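Long-range contact in chloroplastic group IIB intron splicing facilitator CRS2, chloroplastic (PDB 1RYB), which is required for splicing of group IIB introns in chloroplasts, in complexes with CAF1 or CAF2, and lacks the peptidyl-tRNA hydrolase activity of its family: residues T33-G38 with I105-S110. Sequence-based numbering, arbitrary orientation.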
ATOM      1  N   THR A  33      10.296  -8.221  -4.105  1.00 17.32           N
ATOM      2  CA  THR A  33       9.708  -9.302  -3.331  1.00 11.11           C
ATOM      3  C   THR A  33       8.210  -9.123  -3.163  1.00 15.21           C
ATOM      4  O   THR A  33       7.678  -8.019  -3.269  1.00 10.81           O
ATOM      5  CB  THR A  33      10.441  -9.518  -2.023  1.00 10.68           C
ATOM      6  OG1 THR A  33      10.259  -8.418  -1.180  1.00 14.16           O
ATOM      7  CG2 THR A  33      11.978  -9.735  -2.245  1.00 11.13           C
ATOM      8  N   ARG A  34       7.534 -10.209  -3.003  1.00  9.77           N
ATOM      9  CA  ARG A  34       6.044 -10.168  -2.934  1.00 12.34           C
ATOM     10  C   ARG A  34       5.529  -9.241  -1.831  1.00  9.35           C
ATOM     11  O   ARG A  34       4.540  -8.479  -2.033  1.00 11.70           O
ATOM     12  CB  ARG A  34       5.454 -11.553  -2.737  1.00  8.49           C
ATOM     13  CG  ARG A  34       5.833 -12.489  -3.910  1.00  7.37           C
ATOM     14  CD  ARG A  34       4.938 -13.759  -3.889  1.00 16.85           C
ATOM     15  NE  ARG A  34       5.137 -14.696  -5.030  1.00 17.81           N
ATOM     16  CZ  ARG A  34       6.156 -15.589  -5.096  1.00 19.89           C
ATOM     17  NH1 ARG A  34       7.066 -15.667  -4.114  1.00 16.52           N
ATOM     18  NH2 ARG A  34       6.268 -16.376  -6.207  1.00 16.39           N
ATOM     19  N   HIS A  35       6.146  -9.344  -0.672  1.00 10.27           N
ATOM     20  CA  HIS A  35       5.744  -8.496   0.461  1.00  9.54           C
ATOM     21  C   HIS A  35       6.029  -7.000   0.215  1.00  9.98           C
ATOM     22  O   HIS A  35       5.600  -6.167   1.009  1.00 16.77           O
ATOM     23  CB  HIS A  35       6.535  -8.954   1.709  1.00 14.48           C
ATOM     24  CG  HIS A  35       5.801  -8.973   3.052  1.00 11.54           C
ATOM     25  ND1 HIS A  35       4.459  -9.106   3.145  1.00 12.26           N
ATOM     26  CD2 HIS A  35       6.306  -8.938   4.302  1.00 15.45           C
ATOM     27  CE1 HIS A  35       4.141  -9.126   4.421  1.00  8.43           C
ATOM     28  NE2 HIS A  35       5.248  -8.994   5.144  1.00 15.77           N
ATOM     29  N   ASN A  36       6.732  -6.649  -0.850  1.00  9.08           N
ATOM     30  CA  ASN A  36       6.977  -5.246  -1.196  1.00  8.20           C
ATOM     31  C   ASN A  36       6.085  -4.728  -2.296  1.00 15.61           C
ATOM     32  O   ASN A  36       6.293  -3.650  -2.788  1.00 10.68           O
ATOM     33  CB  ASN A  36       8.423  -5.061  -1.682  1.00 10.61           C
ATOM     34  CG  ASN A  36       9.328  -4.696  -0.508  1.00 17.38           C
ATOM     35  OD1 ASN A  36       9.140  -5.122   0.635  1.00 11.96           O
ATOM     36  ND2 ASN A  36      10.254  -3.793  -0.733  1.00 17.27           N
ATOM     37  N   VAL A  37       5.084  -5.503  -2.771  1.00  9.21           N
ATOM     38  CA  VAL A  37       4.309  -5.023  -3.875  1.00  8.44           C
ATOM     39  C   VAL A  37       3.596  -3.716  -3.567  1.00 11.65           C
ATOM     40  O   VAL A  37       3.297  -2.989  -4.477  1.00 10.64           O
ATOM     41  CB  VAL A  37       3.367  -6.139  -4.404  1.00 10.92           C
ATOM     42  CG1 VAL A  37       2.226  -6.477  -3.436  1.00 13.86           C
ATOM     43  CG2 VAL A  37       2.845  -5.908  -5.835  1.00 11.09           C
ATOM     44  N   GLY A  38       3.254  -3.462  -2.311  1.00  6.68           N
ATOM     45  CA  GLY A  38       2.680  -2.157  -2.009  1.00  9.13           C
ATOM     46  C   GLY A  38       3.610  -1.015  -2.361  1.00  8.44           C
ATOM     47  O   GLY A  38       3.192   0.079  -2.776  1.00 10.01           O
ATOM     48  N   ILE A 105      -1.881   0.352   1.023  1.00  8.75           N
ATOM     49  CA  ILE A 105      -1.707  -0.524  -0.143  1.00  9.30           C
ATOM     50  C   ILE A 105      -0.754  -1.665   0.227  1.00  8.74           C
ATOM     51  O   ILE A 105       0.377  -1.389   0.640  1.00  8.33           O
ATOM     52  CB  ILE A 105      -1.217   0.305  -1.366  1.00  9.36           C
ATOM     53  CG1 ILE A 105      -2.145   1.507  -1.546  1.00  5.09           C
ATOM     54  CG2 ILE A 105      -1.212  -0.596  -2.640  1.00 11.54           C
ATOM     55  CD1 ILE A 105      -1.881   2.195  -2.904  1.00 12.51           C
ATOM     56  N   TYR A 106      -1.157  -2.929   0.019  1.00  9.18           N
ATOM     57  CA  TYR A 106      -0.282  -4.027   0.517  1.00  5.42           C
ATOM     58  C   TYR A 106      -0.615  -5.357  -0.137  1.00  7.25           C
ATOM     59  O   TYR A 106      -1.591  -5.450  -0.860  1.00  9.69           O
ATOM     60  CB  TYR A 106      -0.497  -4.144   2.074  1.00  8.46           C
ATOM     61  CG  TYR A 106      -1.957  -4.596   2.369  1.00 14.09           C
ATOM     62  CD1 TYR A 106      -2.277  -5.948   2.492  1.00 13.64           C
ATOM     63  CD2 TYR A 106      -3.035  -3.716   2.362  1.00 20.14           C
ATOM     64  CE1 TYR A 106      -3.584  -6.354   2.743  1.00 17.72           C
ATOM     65  CE2 TYR A 106      -4.380  -4.118   2.433  1.00 18.54           C
ATOM     66  CZ  TYR A 106      -4.647  -5.458   2.701  1.00 21.09           C
ATOM     67  OH  TYR A 106      -5.958  -5.934   2.821  1.00 31.85           O
ATOM     68  N   ASP A 107       0.259  -6.333   0.057  1.00  9.32           N
ATOM     69  CA  ASP A 107       0.092  -7.715  -0.534  1.00 11.49           C
ATOM     70  C   ASP A 107      -0.951  -8.491   0.228  1.00 14.13           C
ATOM     71  O   ASP A 107      -0.964  -8.486   1.457  1.00 12.40           O
ATOM     72  CB  ASP A 107       1.413  -8.496  -0.466  1.00 10.65           C
ATOM     73  CG  ASP A 107       2.036  -8.357   0.889  1.00 13.25           C
ATOM     74  OD1 ASP A 107       2.209  -7.286   1.490  1.00 14.30           O
ATOM     75  OD2 ASP A 107       2.324  -9.488   1.407  1.00 11.15           O
ATOM     76  N   ASP A 108      -1.802  -9.194  -0.459  1.00 11.04           N
ATOM     77  CA  ASP A 108      -2.838  -9.941   0.285  1.00 11.13           C
ATOM     78  C   ASP A 108      -2.867 -11.389  -0.190  1.00 10.15           C
ATOM     79  O   ASP A 108      -3.098 -11.683  -1.366  1.00 16.36           O
ATOM     80  CB  ASP A 108      -4.167  -9.254   0.146  1.00 11.80           C
ATOM     81  CG  ASP A 108      -5.290  -9.912   0.863  1.00 25.65           C
ATOM     82  OD1 ASP A 108      -5.258 -11.069   1.223  1.00 18.52           O
ATOM     83  OD2 ASP A 108      -6.345  -9.138   0.920  1.00 27.06           O
ATOM     84  N   THR A 109      -2.419 -12.294   0.675  1.00 14.46           N
ATOM     85  CA  THR A 109      -2.294 -13.738   0.241  1.00 16.66           C
ATOM     86  C   THR A 109      -3.682 -14.411   0.122  1.00 28.45           C
ATOM     87  O   THR A 109      -3.810 -15.542  -0.265  1.00 25.68           O
ATOM     88  CB  THR A 109      -1.425 -14.601   1.195  1.00 18.89           C
ATOM     89  OG1 THR A 109      -1.989 -14.532   2.443  1.00 35.72           O
ATOM     90  CG2 THR A 109      -0.041 -14.066   1.318  1.00 19.14           C
ATOM     91  N   SER A 110      -4.721 -13.697   0.445  1.00 21.78           N
ATOM     92  CA  SER A 110      -6.060 -14.274   0.398  1.00 19.58           C
ATOM     93  C   SER A 110      -6.778 -14.040  -0.915  1.00 20.36           C
ATOM     94  O   SER A 110      -7.867 -14.547  -1.138  1.00 22.05           O
ATOM     95  CB  SER A 110      -6.877 -13.808   1.604  1.00 23.29           C
ATOM     96  OG  SER A 110      -7.545 -12.611   1.253  1.00 23.43           O
TER
HETATM   97  O   HOH W   1       3.092  -4.754   0.265  1.00  8.20           O
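Asp107 and His35 meet through a histidine–carboxylate hydrogen bond: ND1 of His35 donates to OD2 of Asp107 over 2.8 Å, at 162° about the hydrogen. OD2 lies in the plane of the imidazole, at its edge, and is approached on its syn side but from above the carboxylate plane; ring and carboxylate stand nearly perpendicular (89°). His35 corresponds to the proton acceptor of active peptidyl-tRNA hydrolases, and Asp107 to the residue thought to stabilise its basic form; CRS2 keeps this pair although it does not hydrolyse peptidyl-tRNA. In Asp107, CG sits between the backbone N and carbonyl carbon (chi1 46°), which brings it beside His35. The other oxygen, OD1, accepts from a water 2.9 Å away, which itself accepts from Gly38 N at 2.9 Å, and from His127 as well. Gly38 suits the first helical turn because a CB would run into Ile105 O; instead its CA packs 3.6 Å from that oxygen in a CA-H...O contact. Beside it, Val37 lays CG1 against Asp107 CB (3.7 Å). The contact sets the start of helix 37-48 against the C-terminal end of strand 102-108, between strands 18-22 and 145-149, with Leu163 of helix 159-163 touching both His35 and Asp107.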